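Local atomic coordinates of insulinase family protease (Yersinia pestis, PDB entry 3GO9), a protein that probably acts as a zinc-dependent peptidase of the insulinase (M16) family, with substrates not yet established. Residues 88-91 / 92-96; 122-125 / 126-129; 223-226 / 227-230. All blocks are in the same frame, centred on the assembly; numbering follows the deposited sequence. Where two conformers were deposited one is given.

Contact 1: 88-91 / 92-96; sequences AQLQ and SLWQQ
Gln-91 and Gln-95, one helical turn apart, lay their side-chain amides one above the other with planes 6° apart, a stack rather than a bonded pair. The closest touch between the two side chains is made by Gln-91 CG, 3.8 Å from Gln-95 CD. Different first torsions bring this about: Gln-91 sends CG away from its own N (chi1 167°), while Gln-95 swings CG back beside its N (chi1 -75°). Apolar contact falls to Leu-90 and Trp-94, which run alongside each other in the same direction; Leu-90 CD1 meets the edge of the indole in its plane, 3.8 Å from Trp-94 CD1. The backbone supplies four i to i+4 bonds, among them Gln-95 N to Gln-91 O at 2.9 Å. Gln-96, beyond Gln-95, folds its side chain back, and its NE2 gives a nearly straight bond of 3.0 Å to Ser-92 O, arriving well above the carbonyl plane. This leaves the Ser-92 carbonyl held by a side-chain amide as well as by a weak backbone bond. Helix 87-95 rests on helix 125-140, where Trp-134 touches Leu-90 and Leu-93 and meets Trp-94 edge to face, while Phe-85 and Pro-106 add contacts from flanking loops.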
loop_
_atom_site.group_PDB
_atom_site.type_symbol
_atom_site.label_atom_id
_atom_site.label_comp_id
_atom_site.label_asym_id
_atom_site.label_seq_id
_atom_site.Cartn_x
_atom_site.Cartn_y
_atom_site.Cartn_z
ATOM N N ALA A 88 -15.920 -16.660 -25.581
ATOM C CA ALA A 88 -15.372 -15.645 -26.474
ATOM C C ALA A 88 -15.506 -14.249 -25.909
ATOM O O ALA A 88 -14.559 -13.449 -25.953
ATOM C CB ALA A 88 -16.008 -15.740 -27.903
ATOM N N GLN A 89 -16.659 -13.955 -25.330
ATOM C CA GLN A 89 -16.857 -12.627 -24.761
ATOM C C GLN A 89 -15.961 -12.408 -23.530
ATOM O O GLN A 89 -15.449 -11.270 -23.291
ATOM C CB GLN A 89 -18.315 -12.450 -24.414
ATOM C CG GLN A 89 -19.254 -12.426 -25.631
ATOM C CD GLN A 89 -20.708 -12.539 -25.286
ATOM O OE1 GLN A 89 -21.106 -13.038 -24.217
ATOM N NE2 GLN A 89 -21.554 -12.119 -26.245
ATOM N N LEU A 90 -15.804 -13.465 -22.729
ATOM C CA LEU A 90 -14.954 -13.362 -21.512
ATOM C C LEU A 90 -13.507 -13.114 -21.866
ATOM O O LEU A 90 -12.862 -12.274 -21.277
ATOM C CB LEU A 90 -15.077 -14.612 -20.647
ATOM C CG LEU A 90 -14.281 -14.629 -19.352
ATOM C CD1 LEU A 90 -14.734 -13.561 -18.463
ATOM C CD2 LEU A 90 -14.461 -16.024 -18.680
ATOM N N GLN A 91 -13.036 -13.843 -22.867
ATOM C CA GLN A 91 -11.672 -13.686 -23.353
ATOM C C GLN A 91 -11.514 -12.263 -23.937
ATOM O O GLN A 91 -10.493 -11.598 -23.698
ATOM C CB GLN A 91 -11.356 -14.744 -24.415
ATOM C CG GLN A 91 -10.063 -14.469 -25.203
ATOM C CD GLN A 91 -9.720 -15.572 -26.201
ATOM O OE1 GLN A 91 -10.288 -15.624 -27.295
ATOM N NE2 GLN A 91 -8.750 -16.440 -25.831
ATOM N N SER A 92 -12.501 -11.798 -24.711
ATOM C CA SER A 92 -12.421 -10.467 -25.340
ATOM C C SER A 92 -12.269 -9.361 -24.253
ATOM O O SER A 92 -11.451 -8.448 -24.398
ATOM C CB SER A 92 -13.614 -10.202 -26.243
ATOM O OG SER A 92 -13.680 -8.828 -26.628
ATOM N N LEU A 93 -13.033 -9.466 -23.173
ATOM C CA LEU A 93 -12.923 -8.485 -22.103
ATOM C C LEU A 93 -11.513 -8.448 -21.556
ATOM O O LEU A 93 -10.927 -7.365 -21.416
ATOM C CB LEU A 93 -13.907 -8.749 -20.959
ATOM C CG LEU A 93 -13.696 -7.949 -19.702
ATOM C CD1 LEU A 93 -13.894 -6.446 -19.933
ATOM C CD2 LEU A 93 -14.721 -8.457 -18.624
ATOM N N TRP A 94 -10.986 -9.621 -21.186
ATOM C CA TRP A 94 -9.718 -9.668 -20.484
ATOM C C TRP A 94 -8.511 -9.344 -21.390
ATOM O O TRP A 94 -7.545 -8.791 -20.938
ATOM C CB TRP A 94 -9.575 -10.966 -19.721
ATOM C CG TRP A 94 -10.369 -10.905 -18.490
ATOM C CD1 TRP A 94 -11.557 -11.506 -18.220
ATOM C CD2 TRP A 94 -10.050 -10.116 -17.352
ATOM N NE1 TRP A 94 -11.995 -11.142 -16.964
ATOM C CE2 TRP A 94 -11.081 -10.286 -16.414
ATOM C CE3 TRP A 94 -8.985 -9.265 -17.038
ATOM C CZ2 TRP A 94 -11.063 -9.654 -15.158
ATOM C CZ3 TRP A 94 -8.970 -8.643 -15.792
ATOM C CH2 TRP A 94 -9.964 -8.852 -14.892
ATOM N N GLN A 95 -8.622 -9.608 -22.684
ATOM C CA GLN A 95 -7.648 -9.139 -23.638
ATOM C C GLN A 95 -7.571 -7.648 -23.779
ATOM O O GLN A 95 -6.585 -7.136 -24.312
ATOM C CB GLN A 95 -7.900 -9.742 -25.026
ATOM C CG GLN A 95 -7.468 -11.191 -25.045
ATOM C CD GLN A 95 -7.611 -11.867 -26.353
ATOM O OE1 GLN A 95 -8.507 -11.574 -27.136
ATOM N NE2 GLN A 95 -6.753 -12.853 -26.584
ATOM N N GLN A 96 -8.600 -6.956 -23.315
ATOM C CA GLN A 96 -8.660 -5.498 -23.396
ATOM C C GLN A 96 -8.851 -4.924 -21.994
ATOM O O GLN A 96 -9.306 -3.785 -21.837
ATOM C CB GLN A 96 -9.822 -5.098 -24.287
ATOM C CG GLN A 96 -9.706 -5.609 -25.728
ATOM C CD GLN A 96 -10.989 -5.357 -26.530
ATOM O OE1 GLN A 96 -11.063 -4.399 -27.292
ATOM N NE2 GLN A 96 -11.971 -6.264 -26.414
#

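Contact 2: 122-125 / 126-129; sequences NNRP and DLLK
Arg-124 presents one side of its guanidinium to the carboxylate of Asp-126, a side-on grip in which two nitrogens each take a separate oxygen. NH2 donates to Asp-126 OD2 at 2.9 Å along an almost straight line (178°), and that oxygen lies in the guanidinium plane. NE reaches the syn lone pair of Asp-126 OD1, also at 2.9 Å, but this bond is less straight and its oxygen is tilted out of the guanidinium plane. The two flat groups are twisted 36° apart, so the salt bridge is not coplanar. Asp-126 has CG between its own N and carbonyl carbon (chi1 52°), which turns the carboxylate back past the start of the helix toward the arginine. Arg-124 occupies the N-cap position of helix 125-140, and its carbonyl opens the helical bonding: Leu-128 N donates to Arg-124 O at 3.1 Å, and Leu-127 N adds a weak bond to the same oxygen. A carboxylate in the first turn probably also interacts favourably with the helix dipole. Bends at chi2 and chi3 carry the guanidinium over Leu-127, whose CD1 sits beneath the centre of one face, 3.5 Å from Arg-124 CZ. With NE and NH2 on the aspartate, NH1 bonds to OE1 of Gln-96, just past helix 87-95.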
loop_
_atom_site.group_PDB
_atom_site.type_symbol
_atom_site.label_atom_id
_atom_site.label_comp_id
_atom_site.label_asym_id
_atom_site.label_seq_id
_atom_site.Cartn_x
_atom_site.Cartn_y
_atom_site.Cartn_z
ATOM N N ASN A 122 -10.020 3.871 -23.233
ATOM C CA ASN A 122 -10.886 5.014 -23.235
ATOM C C ASN A 122 -11.917 4.921 -24.358
ATOM O O ASN A 122 -11.701 4.224 -25.350
ATOM C CB ASN A 122 -10.066 6.303 -23.367
ATOM C CG ASN A 122 -10.648 7.442 -22.541
ATOM O OD1 ASN A 122 -11.872 7.540 -22.305
ATOM N ND2 ASN A 122 -9.773 8.265 -22.038
ATOM N N ASN A 123 -13.066 5.533 -24.137
ATOM C CA ASN A 123 -14.079 5.636 -25.196
ATOM C C ASN A 123 -14.563 4.289 -25.717
ATOM O O ASN A 123 -14.769 4.107 -26.920
ATOM C CB ASN A 123 -13.583 6.510 -26.356
ATOM C CG ASN A 123 -14.714 6.879 -27.302
ATOM O OD1 ASN A 123 -15.863 7.022 -26.863
ATOM N ND2 ASN A 123 -14.422 6.962 -28.594
ATOM N N ARG A 124 -14.749 3.349 -24.777
ATOM C CA ARG A 124 -15.292 2.024 -25.070
ATOM C C ARG A 124 -16.427 1.751 -24.097
ATOM O O ARG A 124 -16.251 1.001 -23.116
ATOM C CB ARG A 124 -14.193 0.941 -24.943
ATOM C CG ARG A 124 -13.097 1.015 -26.023
ATOM C CD ARG A 124 -13.653 0.724 -27.420
ATOM N NE ARG A 124 -14.351 -0.558 -27.507
ATOM C CZ ARG A 124 -13.774 -1.757 -27.701
ATOM N NH1 ARG A 124 -12.456 -1.841 -27.794
ATOM N NH2 ARG A 124 -14.492 -2.884 -27.720
ATOM N N PRO A 125 -17.622 2.312 -24.379
ATOM C CA PRO A 125 -18.790 2.083 -23.498
ATOM C C PRO A 125 -19.197 0.628 -23.450
ATOM O O PRO A 125 -19.680 0.158 -22.400
ATOM C CB PRO A 125 -19.903 2.975 -24.099
ATOM C CG PRO A 125 -19.399 3.310 -25.485
ATOM C CD PRO A 125 -17.899 3.340 -25.403
ATOM N N ASP A 126 -18.914 -0.123 -24.526
ATOM C CA ASP A 126 -19.212 -1.516 -24.543
ATOM C C ASP A 126 -18.402 -2.246 -23.517
ATOM O O ASP A 126 -18.949 -3.103 -22.807
ATOM C CB ASP A 126 -19.021 -2.160 -25.915
ATOM C CG ASP A 126 -17.673 -1.893 -26.556
ATOM O OD1 ASP A 126 -16.998 -0.861 -26.349
ATOM O OD2 ASP A 126 -17.332 -2.738 -27.400
ATOM N N LEU A 127 -17.122 -1.921 -23.442
ATOM C CA LEU A 127 -16.245 -2.633 -22.504
ATOM C C LEU A 127 -16.516 -2.213 -21.049
ATOM O O LEU A 127 -16.406 -3.012 -20.131
ATOM C CB LEU A 127 -14.750 -2.456 -22.844
ATOM C CG LEU A 127 -14.340 -3.180 -24.102
ATOM C CD1 LEU A 127 -12.904 -2.744 -24.413
ATOM C CD2 LEU A 127 -14.463 -4.722 -23.909
ATOM N N LEU A 128 -16.943 -0.972 -20.847
ATOM C CA LEU A 128 -17.374 -0.556 -19.520
ATOM C C LEU A 128 -18.581 -1.368 -19.078
ATOM O O LEU A 128 -18.600 -1.860 -17.949
ATOM C CB LEU A 128 -17.635 0.946 -19.470
ATOM C CG LEU A 128 -18.214 1.472 -18.170
ATOM C CD1 LEU A 128 -17.258 1.309 -17.010
ATOM C CD2 LEU A 128 -18.520 2.949 -18.371
ATOM N N LYS A 129 -19.568 -1.538 -19.964
ATOM C CA LYS A 129 -20.705 -2.393 -19.663
ATOM C C LYS A 129 -20.251 -3.812 -19.331
ATOM O O LYS A 129 -20.718 -4.391 -18.360
ATOM C CB LYS A 129 -21.711 -2.405 -20.826
ATOM C CG LYS A 129 -22.832 -3.400 -20.673
ATOM C CD LYS A 129 -23.980 -3.164 -21.666
ATOM C CE LYS A 129 -24.901 -4.428 -21.810
ATOM N NZ LYS A 129 -25.315 -4.698 -23.238
#

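Contact 3: 223-226 / 227-230; sequences RSIA and AQIS
Helix 222-233 follows strand 212-218 of the seven-stranded mixed sheet, and residues 223-230 make up its first two turns, a regular alpha-helical stretch packed between sheet and helix. At its start Asp-221 OD1 accepts from Ser-224 N and, weakly, from Arg-223 N, as a helix-capping aspartate does. From there the backbone bonds step along one residue at a time. The first, Ala-227 N to Arg-223 O, is weak. Those that follow are firmer: Ile-229 N donates to Ile-225 O at 2.7 Å, and Ser-230 N to Ala-226 O at 3.0 Å.

The side chains divide the helix into unlike flanks. Ile-225 and Ile-229 are buried toward the sheet, Ile-225 against Leu-39 and Val-216, Ile-229 against Leu-214 and Trp-37, and Ala-226 also touches Trp-37. Between the two isoleucines the approach is loose, with Ile-225 CG1 4.5 Å from Ile-229 CD1. The CG1 branch of Ile-229 instead lies over the backbone, CG1 being 3.3 Å from Ile-225 O.

On another flank Gln-228 crosses Ile-225 at about a right angle and leans against Leu-128 and Leu-132 of helix 125-140. Its first torsion (chi1 -76°) sets CG beside its own N, and the chain then runs extended back along the preceding turn. CG consequently passes 3.3 Å from Ser-224 O, and the amide oxygen comes to rest near Ile-225 CA. Ser-224 was modelled in two conformers; in the one given here its OG is 4.3 Å from Gln-228 OE1, and a water can bridge the two residues. In that conformer the water is hydrogen-bonded to Ser-224 OG at 2.7 Å, and it donates to Gln-228 OE1 at 2.6 Å.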
loop_
_atom_site.group_PDB
_atom_site.type_symbol
_atom_site.label_atom_id
_atom_site.label_comp_id
_atom_site.label_asym_id
_atom_site.label_seq_id
_atom_site.Cartn_x
_atom_site.Cartn_y
_atom_site.Cartn_z
ATOM N N ARG A 223 -22.847 10.806 -14.490
ATOM C CA ARG A 223 -24.277 10.608 -14.311
ATOM C C ARG A 223 -24.661 9.226 -14.798
ATOM O O ARG A 223 -25.363 8.473 -14.054
ATOM C CB ARG A 223 -25.093 11.725 -15.016
ATOM C CG ARG A 223 -26.601 11.627 -14.714
ATOM C CD ARG A 223 -27.340 12.818 -15.345
ATOM N NE ARG A 223 -27.082 12.771 -16.777
ATOM C CZ ARG A 223 -26.849 13.827 -17.569
ATOM N NH1 ARG A 223 -26.592 13.596 -18.839
ATOM N NH2 ARG A 223 -26.864 15.077 -17.136
ATOM N N SER A 224 -24.234 8.838 -15.989
ATOM C CA SER A 224 -24.601 7.511 -16.478
ATOM C C SER A 224 -23.915 6.391 -15.722
ATOM O O SER A 224 -24.533 5.372 -15.489
ATOM C CB SER A 224 -24.425 7.321 -17.993
ATOM O OG SER A 224 -23.090 7.376 -18.414
ATOM N N ILE A 225 -22.671 6.585 -15.297
ATOM C CA ILE A 225 -22.001 5.479 -14.646
ATOM C C ILE A 225 -22.586 5.237 -13.247
ATOM O O ILE A 225 -22.700 4.073 -12.852
ATOM C CB ILE A 225 -20.450 5.668 -14.662
ATOM C CG1 ILE A 225 -19.774 4.296 -14.637
ATOM C CG2 ILE A 225 -20.057 6.626 -13.605
ATOM C CD1 ILE A 225 -18.286 4.295 -14.271
ATOM N N ALA A 226 -22.994 6.293 -12.523
ATOM C CA ALA A 226 -23.675 6.113 -11.222
ATOM C C ALA A 226 -24.900 5.256 -11.476
ATOM O O ALA A 226 -25.163 4.320 -10.719
ATOM C CB ALA A 226 -24.063 7.435 -10.553
ATOM N N ALA A 227 -25.669 5.563 -12.522
ATOM C CA ALA A 227 -26.858 4.774 -12.790
ATOM C C ALA A 227 -26.535 3.344 -13.160
ATOM O O ALA A 227 -27.215 2.442 -12.733
ATOM C CB ALA A 227 -27.745 5.437 -13.855
ATOM N N GLN A 228 -25.449 3.128 -13.903
ATOM C CA GLN A 228 -25.071 1.815 -14.264
ATOM C C GLN A 228 -24.604 1.013 -13.059
ATOM O O GLN A 228 -24.813 -0.210 -12.978
ATOM C CB GLN A 228 -23.920 1.888 -15.230
ATOM C CG GLN A 228 -24.320 2.273 -16.586
ATOM C CD GLN A 228 -23.086 2.299 -17.448
ATOM O OE1 GLN A 228 -22.331 3.226 -17.365
ATOM N NE2 GLN A 228 -22.818 1.199 -18.172
ATOM N N ILE A 229 -23.873 1.686 -12.187
ATOM C CA ILE A 229 -23.412 0.994 -10.948
ATOM C C ILE A 229 -24.617 0.563 -10.123
ATOM O O ILE A 229 -24.673 -0.572 -9.632
ATOM C CB ILE A 229 -22.475 1.896 -10.135
ATOM C CG1 ILE A 229 -21.120 2.035 -10.849
ATOM C CG2 ILE A 229 -22.347 1.421 -8.641
ATOM C CD1 ILE A 229 -20.294 3.217 -10.321
ATOM N N SER A 230 -25.583 1.443 -9.942
ATOM C CA SER A 230 -26.803 1.059 -9.208
ATOM C C SER A 230 -27.511 -0.127 -9.820
ATOM O O SER A 230 -27.892 -1.078 -9.129
ATOM C CB SER A 230 -27.753 2.250 -9.170
ATOM O OG SER A 230 -28.840 1.934 -8.334
HETATM O O HOH W 1 -21.297 5.328 -18.422
#

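How the contacts relate
The three contacts follow one another along the chain without interleaving, and all lie on the same side of the molecule's centre. Helix 125-140 links them: contact 2 takes in the loop leading into it and its first turn, contact 1 belongs to helix 87-95 and contact 3 to helix 222-233. Contacts 1 and 2 have centres about 13 Å apart and touch through Gln-96, on which Leu-127 also packs. Contacts 2 and 3 are also about 13 Å apart but meet through Leu-128 packing on Ile-225 and Gln-228. Contacts 1 and 3 have centres about 23 Å apart, nearest atoms about 12 Å, and do not touch. The middle helix thus joins elements from the Insulinase and M16 inactive-domain parts of the chain.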